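Local coordinates for diaminopropionate ammonia-lyase (PDB 4D9I), which catalyses the pyridoxal-phosphate-dependent alpha,beta-elimination of both L- and D-2,3-diaminopropionate to pyruvate and ammonia, at residues 34-37 with 38-41; 145-148 with 149-152; 195-198 with 199-203; 215-219 with 220-224; 385-388 with 389-393. All blocks are in the same frame, centred on the assembly; numbering follows the deposited sequence.

Contact 1 of 5, residues 34-37 with 38-41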
# COMPACT_ATOMS: atom_id res chain seq x y z
N GLN B 34 9.60 -15.56 -29.75
CA GLN B 34 10.70 -16.46 -30.06
C GLN B 34 12.06 -15.78 -29.92
O GLN B 34 13.02 -16.38 -29.41
CB GLN B 34 10.57 -16.99 -31.49
CG GLN B 34 9.45 -18.00 -31.71
CD GLN B 34 9.35 -18.40 -33.19
OE1 GLN B 34 10.23 -19.06 -33.73
NE2 GLN B 34 8.27 -17.97 -33.85
N PHE B 35 12.13 -14.52 -30.38
CA PHE B 35 13.32 -13.68 -30.25
C PHE B 35 13.60 -13.39 -28.78
O PHE B 35 14.70 -13.63 -28.31
CB PHE B 35 13.15 -12.37 -31.04
CG PHE B 35 14.15 -11.31 -30.67
CD1 PHE B 35 15.42 -11.33 -31.21
CD2 PHE B 35 13.81 -10.29 -29.78
CE1 PHE B 35 16.35 -10.37 -30.87
CE2 PHE B 35 14.73 -9.32 -29.44
CZ PHE B 35 16.00 -9.36 -29.99
N HIS B 36 12.59 -12.87 -28.07
CA HIS B 36 12.72 -12.55 -26.63
C HIS B 36 13.13 -13.70 -25.76
O HIS B 36 13.88 -13.51 -24.79
CB HIS B 36 11.44 -11.94 -26.09
CG HIS B 36 11.12 -10.59 -26.69
ND1 HIS B 36 9.91 -10.29 -27.19
CD2 HIS B 36 11.91 -9.46 -26.87
CE1 HIS B 36 9.92 -9.04 -27.65
NE2 HIS B 36 11.14 -8.53 -27.46
N GLN B 37 12.67 -14.90 -26.09
CA GLN B 37 13.00 -16.14 -25.37
C GLN B 37 14.51 -16.51 -25.43
O GLN B 37 14.99 -17.36 -24.67
CB GLN B 37 12.15 -17.29 -25.95
CG GLN B 37 12.62 -18.68 -25.57
CD GLN B 37 12.67 -19.64 -26.75
OE1 GLN B 37 13.41 -19.43 -27.73
NE2 GLN B 37 11.89 -20.72 -26.65
N LYS B 38 15.24 -15.85 -26.32
CA LYS B 38 16.67 -16.15 -26.49
C LYS B 38 17.55 -15.20 -25.69
O LYS B 38 18.77 -15.32 -25.68
CB LYS B 38 17.07 -16.12 -27.97
CG LYS B 38 16.26 -17.05 -28.85
CD LYS B 38 16.60 -16.84 -30.31
CE LYS B 38 15.86 -17.83 -31.19
NZ LYS B 38 15.82 -17.36 -32.60
N ILE B 39 16.91 -14.25 -25.01
CA ILE B 39 17.64 -13.24 -24.24
C ILE B 39 17.80 -13.71 -22.81
O ILE B 39 16.84 -14.21 -22.21
CB ILE B 39 16.88 -11.89 -24.24
CG1 ILE B 39 16.71 -11.36 -25.67
CG2 ILE B 39 17.59 -10.87 -23.36
CD1 ILE B 39 15.66 -10.26 -25.79
N ALA B 40 19.00 -13.54 -22.26
CA ALA B 40 19.29 -13.88 -20.86
C ALA B 40 18.31 -13.17 -19.91
O ALA B 40 18.12 -11.96 -20.01
CB ALA B 40 20.72 -13.51 -20.50
N GLY B 41 17.70 -13.94 -19.02
CA GLY B 41 16.78 -13.39 -18.05
C GLY B 41 15.32 -13.39 -18.46
O GLY B 41 14.46 -12.93 -17.69
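A type I beta turn from His36 to Ile39 takes the chain out of helix 26-36, with Lys38 N bonded to Phe35 O at 3.0 Å and Ile39 N bonded to His36 O at 3.1 Å. Lys38 folds back along the helix end: CG is anti to its own carbonyl carbon (chi1 -56°), and from there the chain runs extended over the backbone of the last turn. Its CG lies 3.4 Å from Gln34 O, with CD and CE following past the same oxygen, while NZ reaches beyond to hydrogen-bond Leu100 O. A long aliphatic stem with a cationic tip suits this path. Cut back to an alanine, this position would lose the NZ donor, and Leu100 O would probably be left without this partner and the carbonyl of Gln34 without the stem beside it. Ile39 works on the buried side. The end of its side chain, CD1, comes 4.0 Å from His36 CD2, at the imidazole edge and near the ring plane, and 3.9 Å from Phe35 CE2. The His36 ring is held by Leu79 O at NE2 and Thr208 OG1 at ND1; these bonds fix its rotation, with CD2 toward Ile39 CD1. Phe35 meets the ring of Tyr83. The turn thus separates two chemistries: apolar Phe35 and Ile39 pack inward beside a histidine with both nitrogens engaged, while the lysine lays its hydrocarbon stem along Gln34 O and gives its ammonium group to Leu100 O.

Contact 2 of 5, residues 145-148 with 149-152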
# COMPACT_ATOMS: atom_id res chain seq x y z
N GLY B 145 12.68 18.85 -17.09
CA GLY B 145 11.84 18.33 -16.02
C GLY B 145 12.07 16.88 -15.64
O GLY B 145 11.59 16.43 -14.60
N SER B 146 12.82 16.16 -16.48
CA SER B 146 13.08 14.73 -16.30
C SER B 146 13.65 14.35 -14.94
O SER B 146 14.61 14.95 -14.48
CB SER B 146 14.01 14.20 -17.40
OG SER B 146 13.32 14.04 -18.61
N ALA B 147 13.06 13.33 -14.33
CA ALA B 147 13.50 12.82 -13.03
C ALA B 147 14.93 12.35 -13.14
O ALA B 147 15.26 11.54 -14.01
CB ALA B 147 12.60 11.67 -12.58
N GLN B 148 15.78 12.86 -12.25
CA GLN B 148 17.20 12.51 -12.21
C GLN B 148 17.44 11.00 -12.19
O GLN B 148 18.39 10.50 -12.79
CB GLN B 148 17.88 13.16 -11.01
CG GLN B 148 19.40 13.16 -11.06
CD GLN B 148 19.95 14.09 -12.13
OE1 GLN B 148 20.48 13.65 -13.14
NE2 GLN B 148 19.80 15.40 -11.89
N GLU B 149 16.57 10.27 -11.50
CA GLU B 149 16.68 8.81 -11.43
C GLU B 149 16.60 8.15 -12.80
O GLU B 149 17.33 7.20 -13.07
CB GLU B 149 15.62 8.21 -10.51
CG GLU B 149 15.82 6.71 -10.27
CD GLU B 149 14.73 6.07 -9.42
OE1 GLU B 149 13.87 6.79 -8.88
OE2 GLU B 149 14.75 4.84 -9.29
N ARG B 150 15.71 8.65 -13.65
CA ARG B 150 15.53 8.07 -14.97
C ARG B 150 16.74 8.38 -15.87
O ARG B 150 17.19 7.52 -16.66
CB ARG B 150 14.22 8.53 -15.60
CG ARG B 150 12.98 8.05 -14.87
CD ARG B 150 11.71 8.57 -15.53
NE ARG B 150 10.55 7.86 -15.02
CZ ARG B 150 9.50 8.42 -14.42
NH1 ARG B 150 9.41 9.74 -14.27
NH2 ARG B 150 8.52 7.65 -13.99
N VAL B 151 17.28 9.59 -15.74
CA VAL B 151 18.53 10.00 -16.39
C VAL B 151 19.63 9.02 -15.99
O VAL B 151 20.30 8.43 -16.84
CB VAL B 151 18.94 11.44 -15.98
CG1 VAL B 151 20.32 11.79 -16.50
CG2 VAL B 151 17.89 12.44 -16.46
N ASP B 152 19.77 8.83 -14.68
CA ASP B 152 20.79 7.95 -14.13
C ASP B 152 20.63 6.49 -14.57
O ASP B 152 21.64 5.82 -14.81
CB ASP B 152 20.84 8.12 -12.59
CG ASP B 152 21.45 9.46 -12.17
OD1 ASP B 152 22.02 10.15 -13.04
OD2 ASP B 152 21.35 9.85 -10.98
O HOH W 1 10.74 12.04 -15.43
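Ala147 is the N-cap of helix 148-155, and its carbonyl opens the first turn by accepting from two backbone amides, Arg150 N at 2.9 Å and Val151 N at 3.3 Å. The bond from Val151 is the straighter of the two (166° at the hydrogen). Asp152 N continues the helical pattern to Gln148 O at 2.9 Å. Among polar side chains, Asp152 has CG anti to its carbonyl carbon (chi1 -72°), which turns the carboxylate back along the helix, beside the Gln148 chain: Asp152 CG lies 3.3 Å from Gln148 O, and OD2 rests beside Gln148 CG. Replacement by alanine is likely to take away the carboxylate lying against Gln148 CG and leave the glutamine chain freer to turn. Apolar contact within the turn is slight, Val151 CG2 approaching Ser146 CB at 4.4 Å; inward, the valine packs on Cys161 and Val163 of strand 160-163, a setting that suits a compact branched hydrocarbon. Polar ends are held from outside the turn: Arg150 NH2 binds Thr380 OG1, Glu149 OE1 takes the N-H of Val382, and Ser146 OG bonds Pro143 O. Ser146 lies near Asp120, the inferred proton acceptor for the L-isomer. The Arg150 chain runs extended from CG to NE and brings its guanidinium beside Ala147 CB. A water in the guanidinium plane accepts from both Arg150 NH1 and Ala147 N, 2.9 Å from each.

Contact 3 of 5, residues 195-198 with 199-203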
# COMPACT_ATOMS: atom_id res chain seq x y z
N TYR B 195 9.04 7.66 -41.71
CA TYR B 195 9.54 6.90 -40.57
C TYR B 195 8.49 5.95 -40.04
O TYR B 195 7.66 6.33 -39.22
CB TYR B 195 9.97 7.86 -39.44
CG TYR B 195 10.75 7.22 -38.31
CD1 TYR B 195 10.12 6.83 -37.12
CD2 TYR B 195 12.14 7.03 -38.42
CE1 TYR B 195 10.85 6.25 -36.09
CE2 TYR B 195 12.87 6.46 -37.40
CZ TYR B 195 12.22 6.06 -36.24
OH TYR B 195 12.95 5.50 -35.24
N THR B 196 8.49 4.70 -40.51
CA THR B 196 7.51 3.72 -40.00
C THR B 196 8.07 2.31 -39.77
O THR B 196 7.43 1.50 -39.11
CB THR B 196 6.29 3.56 -40.93
OG1 THR B 196 6.74 3.02 -42.17
CG2 THR B 196 5.53 4.87 -41.14
N LYS B 197 9.25 2.02 -40.33
CA LYS B 197 9.84 0.68 -40.21
C LYS B 197 10.15 0.33 -38.74
O LYS B 197 9.76 -0.72 -38.24
CB LYS B 197 11.09 0.61 -41.06
CG LYS B 197 11.75 -0.77 -41.16
CD LYS B 197 12.99 -0.71 -42.04
CE LYS B 197 14.16 -0.09 -41.26
NZ LYS B 197 15.41 -0.05 -42.07
N ILE B 198 10.86 1.24 -38.08
CA ILE B 198 11.27 1.05 -36.69
C ILE B 198 10.06 0.98 -35.73
O ILE B 198 9.93 0.01 -35.00
CB ILE B 198 12.37 2.07 -36.27
CG1 ILE B 198 13.69 1.72 -36.98
CG2 ILE B 198 12.55 2.11 -34.74
CD1 ILE B 198 14.66 2.87 -37.17
N PRO B 199 9.14 1.98 -35.75
CA PRO B 199 7.95 1.85 -34.86
C PRO B 199 7.07 0.62 -35.12
O PRO B 199 6.44 0.12 -34.21
CB PRO B 199 7.13 3.12 -35.16
CG PRO B 199 7.77 3.77 -36.31
CD PRO B 199 9.18 3.28 -36.42
N THR B 200 7.00 0.14 -36.36
CA THR B 200 6.35 -1.13 -36.65
C THR B 200 7.01 -2.27 -35.85
O THR B 200 6.31 -3.05 -35.18
CB THR B 200 6.34 -1.43 -38.16
OG1 THR B 200 5.58 -0.41 -38.83
CG2 THR B 200 5.72 -2.79 -38.46
N TRP B 201 8.34 -2.36 -35.90
CA TRP B 201 9.03 -3.42 -35.15
C TRP B 201 8.76 -3.30 -33.68
O TRP B 201 8.55 -4.31 -32.99
CB TRP B 201 10.53 -3.39 -35.38
CG TRP B 201 10.99 -3.97 -36.70
CD1 TRP B 201 10.46 -5.06 -37.38
CD2 TRP B 201 12.13 -3.54 -37.51
NE1 TRP B 201 11.15 -5.30 -38.54
CE2 TRP B 201 12.18 -4.43 -38.67
CE3 TRP B 201 13.09 -2.54 -37.39
CZ2 TRP B 201 13.14 -4.30 -39.66
CZ3 TRP B 201 14.06 -2.42 -38.40
CH2 TRP B 201 14.09 -3.28 -39.50
N ILE B 202 8.78 -2.07 -33.18
CA ILE B 202 8.54 -1.81 -31.76
C ILE B 202 7.16 -2.31 -31.33
O ILE B 202 7.03 -2.94 -30.28
CB ILE B 202 8.73 -0.32 -31.42
CG1 ILE B 202 10.21 0.05 -31.49
CG2 ILE B 202 8.17 -0.01 -30.03
CD1 ILE B 202 10.50 1.54 -31.53
N MET B 203 6.15 -2.05 -32.16
CA MET B 203 4.78 -2.44 -31.84
C MET B 203 4.57 -3.93 -31.91
O MET B 203 3.83 -4.50 -31.11
CB MET B 203 3.80 -1.74 -32.77
CG MET B 203 3.65 -0.27 -32.43
SD MET B 203 2.81 0.61 -33.74
CE MET B 203 1.14 -0.05 -33.54
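Lys197 lies alongside Trp201, one helical turn on, and makes a CH-pi contact with its indole: CG sits over one face, 4.0 Å from the centroid of the six-membered ring and 17° off the normal. CD and CE stay with the ring as well, CE coming 3.6 Å from Trp201 CH2. The lysine begins with CG anti to the backbone N (chi1 -174°) and bends only at chi3, which sets the methylenes against the indole before NZ leaves for its salt bridge with Glu91. Lysine fits because its stem is greasy and its end charged. Tyr195 meets Pro199 on another side, CE1 lying 3.4 Å from Pro199 CD, and Ile198 CG2 touches Ile202 CD1 at 3.9 Å. The proline is also pressed close to its predecessor, Ile198 CB to Pro199 CD being 3.4 Å; in the first turn its missing N-H costs no helical bond. Behind these side chains stands the backbone. Thr196 is the N-cap, and although its hydroxyl makes no capping bond, its carbonyl is gripped twice by Thr200: by N at 3.1 Å and by OG1 at 2.7 Å, from opposite faces of the carbonyl plane. Trp201 N and Ile202 N then bond Lys197 O and Ile198 O, setting the i to i+4 spacing that brings the side chains side by side. Tyr195 is held farther out by OH bonds to Val186 O and Gln188 N. Helix 197-206 lies with Ile198, Trp201 and Ile202 against helix 81-93, while Pro199, Thr200 and Met203 meet Leu297 of helix 296-305.

Contact 4 of 5, residues 215-219 with 220-224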
# COMPACT_ATOMS: atom_id res chain seq x y z
N GLU B 215 -1.74 -16.84 -23.30
CA GLU B 215 -1.28 -18.14 -22.81
C GLU B 215 -1.62 -18.27 -21.32
O GLU B 215 -2.09 -19.30 -20.88
CB GLU B 215 0.23 -18.30 -23.01
CG GLU B 215 0.75 -19.67 -22.62
CD GLU B 215 2.28 -19.78 -22.66
OE1 GLU B 215 2.96 -18.76 -22.87
OE2 GLU B 215 2.81 -20.89 -22.46
N GLN B 216 -1.34 -17.22 -20.55
CA GLN B 216 -1.62 -17.27 -19.12
C GLN B 216 -3.12 -17.37 -18.83
O GLN B 216 -3.53 -18.15 -17.97
CB GLN B 216 -1.00 -16.09 -18.39
CG GLN B 216 0.51 -16.19 -18.23
CD GLN B 216 1.14 -14.85 -18.00
OE1 GLN B 216 0.81 -13.88 -18.68
NE2 GLN B 216 2.03 -14.77 -17.03
N MET B 217 -3.93 -16.59 -19.54
CA MET B 217 -5.39 -16.65 -19.39
C MET B 217 -5.94 -18.03 -19.77
O MET B 217 -6.80 -18.57 -19.07
CB MET B 217 -6.09 -15.52 -20.15
CG MET B 217 -6.01 -14.17 -19.45
SD MET B 217 -6.79 -12.75 -20.28
CE MET B 217 -5.88 -12.62 -21.81
N ARG B 218 -5.41 -18.61 -20.84
CA ARG B 218 -5.79 -19.96 -21.23
C ARG B 218 -5.44 -21.00 -20.16
O ARG B 218 -6.23 -21.89 -19.89
CB ARG B 218 -5.19 -20.33 -22.59
CG ARG B 218 -5.91 -19.72 -23.78
CD ARG B 218 -5.15 -20.00 -25.07
NE ARG B 218 -5.79 -19.37 -26.23
CZ ARG B 218 -5.15 -19.00 -27.34
NH1 ARG B 218 -3.83 -19.16 -27.47
NH2 ARG B 218 -5.83 -18.43 -28.32
N GLU B 219 -4.27 -20.87 -19.53
CA GLU B 219 -3.90 -21.77 -18.43
C GLU B 219 -4.86 -21.61 -17.23
O GLU B 219 -5.16 -22.58 -16.53
CB GLU B 219 -2.45 -21.54 -17.98
CG GLU B 219 -2.00 -22.45 -16.83
CD GLU B 219 -0.54 -22.26 -16.45
OE1 GLU B 219 -0.09 -21.10 -16.34
OE2 GLU B 219 0.16 -23.28 -16.24
N MET B 220 -5.33 -20.38 -17.01
CA MET B 220 -6.32 -20.10 -15.96
C MET B 220 -7.73 -20.54 -16.36
O MET B 220 -8.61 -20.58 -15.53
CB MET B 220 -6.39 -18.60 -15.66
CG MET B 220 -5.15 -18.03 -15.01
SD MET B 220 -5.36 -16.25 -14.90
CE MET B 220 -3.78 -15.78 -14.21
N GLY B 221 -7.93 -20.81 -17.65
CA GLY B 221 -9.24 -21.22 -18.15
C GLY B 221 -10.23 -20.08 -18.31
O GLY B 221 -11.43 -20.31 -18.31
N VAL B 222 -9.73 -18.85 -18.46
CA VAL B 222 -10.61 -17.67 -18.57
C VAL B 222 -10.50 -16.99 -19.93
O VAL B 222 -9.51 -17.14 -20.65
CB VAL B 222 -10.38 -16.61 -17.45
CG1 VAL B 222 -10.54 -17.21 -16.05
CG2 VAL B 222 -9.02 -15.91 -17.60
N THR B 223 -11.51 -16.20 -20.26
CA THR B 223 -11.51 -15.44 -21.51
C THR B 223 -11.77 -13.97 -21.14
O THR B 223 -12.73 -13.66 -20.46
CB THR B 223 -12.59 -15.95 -22.49
OG1 THR B 223 -12.46 -17.37 -22.68
CG2 THR B 223 -12.48 -15.27 -23.85
N PRO B 224 -10.93 -13.05 -21.63
CA PRO B 224 -11.26 -11.68 -21.24
C PRO B 224 -12.49 -11.14 -21.99
O PRO B 224 -12.65 -11.37 -23.20
CB PRO B 224 -10.00 -10.91 -21.61
CG PRO B 224 -9.39 -11.68 -22.75
CD PRO B 224 -9.86 -13.11 -22.63
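Met217 reaches from the last turns of helix 208-220 across to the chain that leaves it, meeting Val222 and then Pro224. Its CB lies 3.8 Å from Val222 O and 3.9 Å from Val222 CG2, and CG keeps the latter distance from that methyl, the two side chains crossing at about a right angle. CG is anti to the carbonyl carbon (chi1 -77°) and the chain stays extended to SD, which arrives 3.7 Å from Pro224 CG; a bend at chi3 then lays CE against the same ring, 3.8 Å from Pro224 CG. The thioether has to follow both the branched valine and the compact proline ring, and an unbranched, flexible chain suits this path. The methionine packs further on Leu47, Leu63 and Tyr248, so the whole side chain is buried. Met220, its own chain extended beyond CG, leads CG past Gln216 O at 3.4 Å and packs on Leu47 and Leu63 too. Gln216 turns its amide away to other partners, Thr45 O and Lys65 NZ. The backbone bonds hold this arrangement. Met220 N keeps a helical bond to Gln216 O, Gly221 N bonds Arg218 O, and Val222 N closes on Met217 O at 3.0 Å with a nearly straight N-H (166°). Gly221 has positive phi (77°), a conformation that glycine takes at little cost. Positive phi, two bonds back into the last turn and the apolar touch of Met217 on Val222 beyond the glycine mark a Schellman motif, here ending a helix ahead of strand 226-230.

Contact 5 of 5, residues 385-388 with 389-393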
# COMPACT_ATOMS: atom_id res chain seq x y z
N TYR B 385 6.78 7.72 -6.61
CA TYR B 385 6.00 6.54 -6.22
C TYR B 385 5.65 6.63 -4.73
O TYR B 385 4.50 6.48 -4.33
CB TYR B 385 6.75 5.24 -6.51
CG TYR B 385 5.91 4.03 -6.14
CD1 TYR B 385 4.89 3.61 -6.98
CD2 TYR B 385 6.11 3.36 -4.93
CE1 TYR B 385 4.07 2.52 -6.65
CE2 TYR B 385 5.31 2.27 -4.59
CZ TYR B 385 4.31 1.87 -5.43
OH TYR B 385 3.55 0.80 -5.09
N ARG B 386 6.67 6.90 -3.91
CA ARG B 386 6.48 6.92 -2.46
C ARG B 386 5.70 8.16 -2.01
O ARG B 386 4.89 8.09 -1.06
CB ARG B 386 7.82 6.78 -1.72
CG ARG B 386 8.46 5.40 -1.89
CD ARG B 386 7.50 4.27 -1.54
NE ARG B 386 8.00 2.97 -1.98
CZ ARG B 386 7.50 1.80 -1.61
NH1 ARG B 386 6.46 1.75 -0.77
NH2 ARG B 386 8.02 0.67 -2.08
N GLU B 387 5.91 9.29 -2.69
CA GLU B 387 5.08 10.47 -2.44
C GLU B 387 3.58 10.17 -2.66
O GLU B 387 2.72 10.59 -1.86
CB GLU B 387 5.56 11.67 -3.29
CG GLU B 387 6.79 12.32 -2.71
CD GLU B 387 7.57 13.21 -3.68
OE1 GLU B 387 7.22 13.30 -4.87
OE2 GLU B 387 8.55 13.80 -3.24
N VAL B 388 3.26 9.39 -3.69
CA VAL B 388 1.87 8.98 -3.93
C VAL B 388 1.35 7.98 -2.87
O VAL B 388 0.30 8.20 -2.26
CB VAL B 388 1.65 8.42 -5.36
CG1 VAL B 388 0.22 7.90 -5.54
CG2 VAL B 388 1.95 9.48 -6.41
N VAL B 389 2.07 6.87 -2.69
CA VAL B 389 1.51 5.75 -1.90
C VAL B 389 1.64 5.97 -0.39
O VAL B 389 0.80 5.51 0.39
CB VAL B 389 2.04 4.35 -2.34
CG1 VAL B 389 1.78 4.13 -3.83
CG2 VAL B 389 3.52 4.15 -2.02
N TRP B 390 2.69 6.70 -0.00
CA TRP B 390 2.92 7.03 1.42
C TRP B 390 2.44 8.41 1.83
O TRP B 390 1.78 8.57 2.85
CB TRP B 390 4.39 6.91 1.78
CG TRP B 390 4.96 5.51 1.79
CD1 TRP B 390 4.29 4.30 1.64
CD2 TRP B 390 6.37 5.13 2.01
NE1 TRP B 390 5.16 3.25 1.74
CE2 TRP B 390 6.42 3.67 1.98
CE3 TRP B 390 7.56 5.84 2.24
CZ2 TRP B 390 7.61 2.97 2.15
CZ3 TRP B 390 8.75 5.12 2.41
CH2 TRP B 390 8.77 3.72 2.36
N GLU B 391 2.80 9.43 1.05
CA GLU B 391 2.50 10.82 1.45
C GLU B 391 1.07 11.21 1.07
O GLU B 391 0.53 12.20 1.57
CB GLU B 391 3.52 11.80 0.84
CG GLU B 391 4.94 11.56 1.31
CD GLU B 391 5.96 12.53 0.74
OE1 GLU B 391 5.60 13.67 0.37
OE2 GLU B 391 7.15 12.17 0.70
N GLY B 392 0.47 10.41 0.21
CA GLY B 392 -0.87 10.71 -0.30
C GLY B 392 -0.90 11.88 -1.27
O GLY B 392 -1.95 12.48 -1.48
N LYS B 393 0.25 12.23 -1.85
CA LYS B 393 0.30 13.14 -3.00
C LYS B 393 -0.74 12.76 -4.07
O LYS B 393 -0.96 11.56 -4.34
CB LYS B 393 1.71 13.17 -3.62
CG LYS B 393 1.92 14.32 -4.61
CD LYS B 393 3.38 14.44 -5.07
CE LYS B 393 3.71 13.42 -6.16
NZ LYS B 393 5.13 13.46 -6.60
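Arg386 bends at chi2 (-52°), with CG anti to its carbonyl carbon, and Trp390 also sends CG away from its own carbonyl (chi1 -69°); together these bring Arg386 CD over the indole, 3.7 Å from the centroid of the six-membered ring. This CH-pi contact is close to the ring normal. The guanidinium is turned 49° from the indole plane, so it does not stack flat; one of its faces takes Tyr385 CE2 over its centre. Tyr385 in turn receives Val389 CG1 over a ring face, 4.0 Å from the centroid, and Val389 CG2 lies 3.7 Å from Tyr385 CE2. Along this flank the aromatic faces thus receive methyl and methylene groups. On the other flank Lys393 folds back after Gly392, the first residue to leave helical angles, with a positive phi that glycine takes easily. Its NZ makes a salt bridge to Glu387 OE1 at 2.7 Å, on the anti side of the carboxylate, and also bonds His384 ND1. Glu391 runs alongside Glu387, with their OE2 atoms 4.5 Å apart; Lys393 and Lys383, which binds Glu387 OE2, probably offset that like charge. The backbone winds off the helix: Arg386 O accepts from both Trp390 N at 2.8 Å and Glu391 N at 3.3 Å, and Lys393 N returns to Glu387 O. Helix 382-389 rests through Tyr385 and Val388 on helix 315-325. The second subunit also packs here: its Asn326 bonds Tyr385 OH and Trp390 NE1, its Ser2 bonds Glu391 OE1 and Glu387 OE2, and its Tyr352 packs on Trp390.

Overall arrangement
The five contacts follow one another along the chain without touching, and each shapes a helix end in this fold type II enzyme. Contacts 2 and 3 start helices; contacts 1, 4 and 5 finish them. Contact 2 is the one beside the active site: the side chain of Ser146 is about 5 Å from that of Asp120, and that of Arg150 about 9 Å from a bound Tris molecule. The side chain of Ile202 in contact 3 is about 8 Å from a bound Tris. Contacts 1 and 3 approach to about 7 Å between nearest atoms, contacts 2 and 5 to about 8 Å. Contacts 2 and 4, with centres 38 Å apart, flank the chain's centre, while contact 5 meets the second subunit.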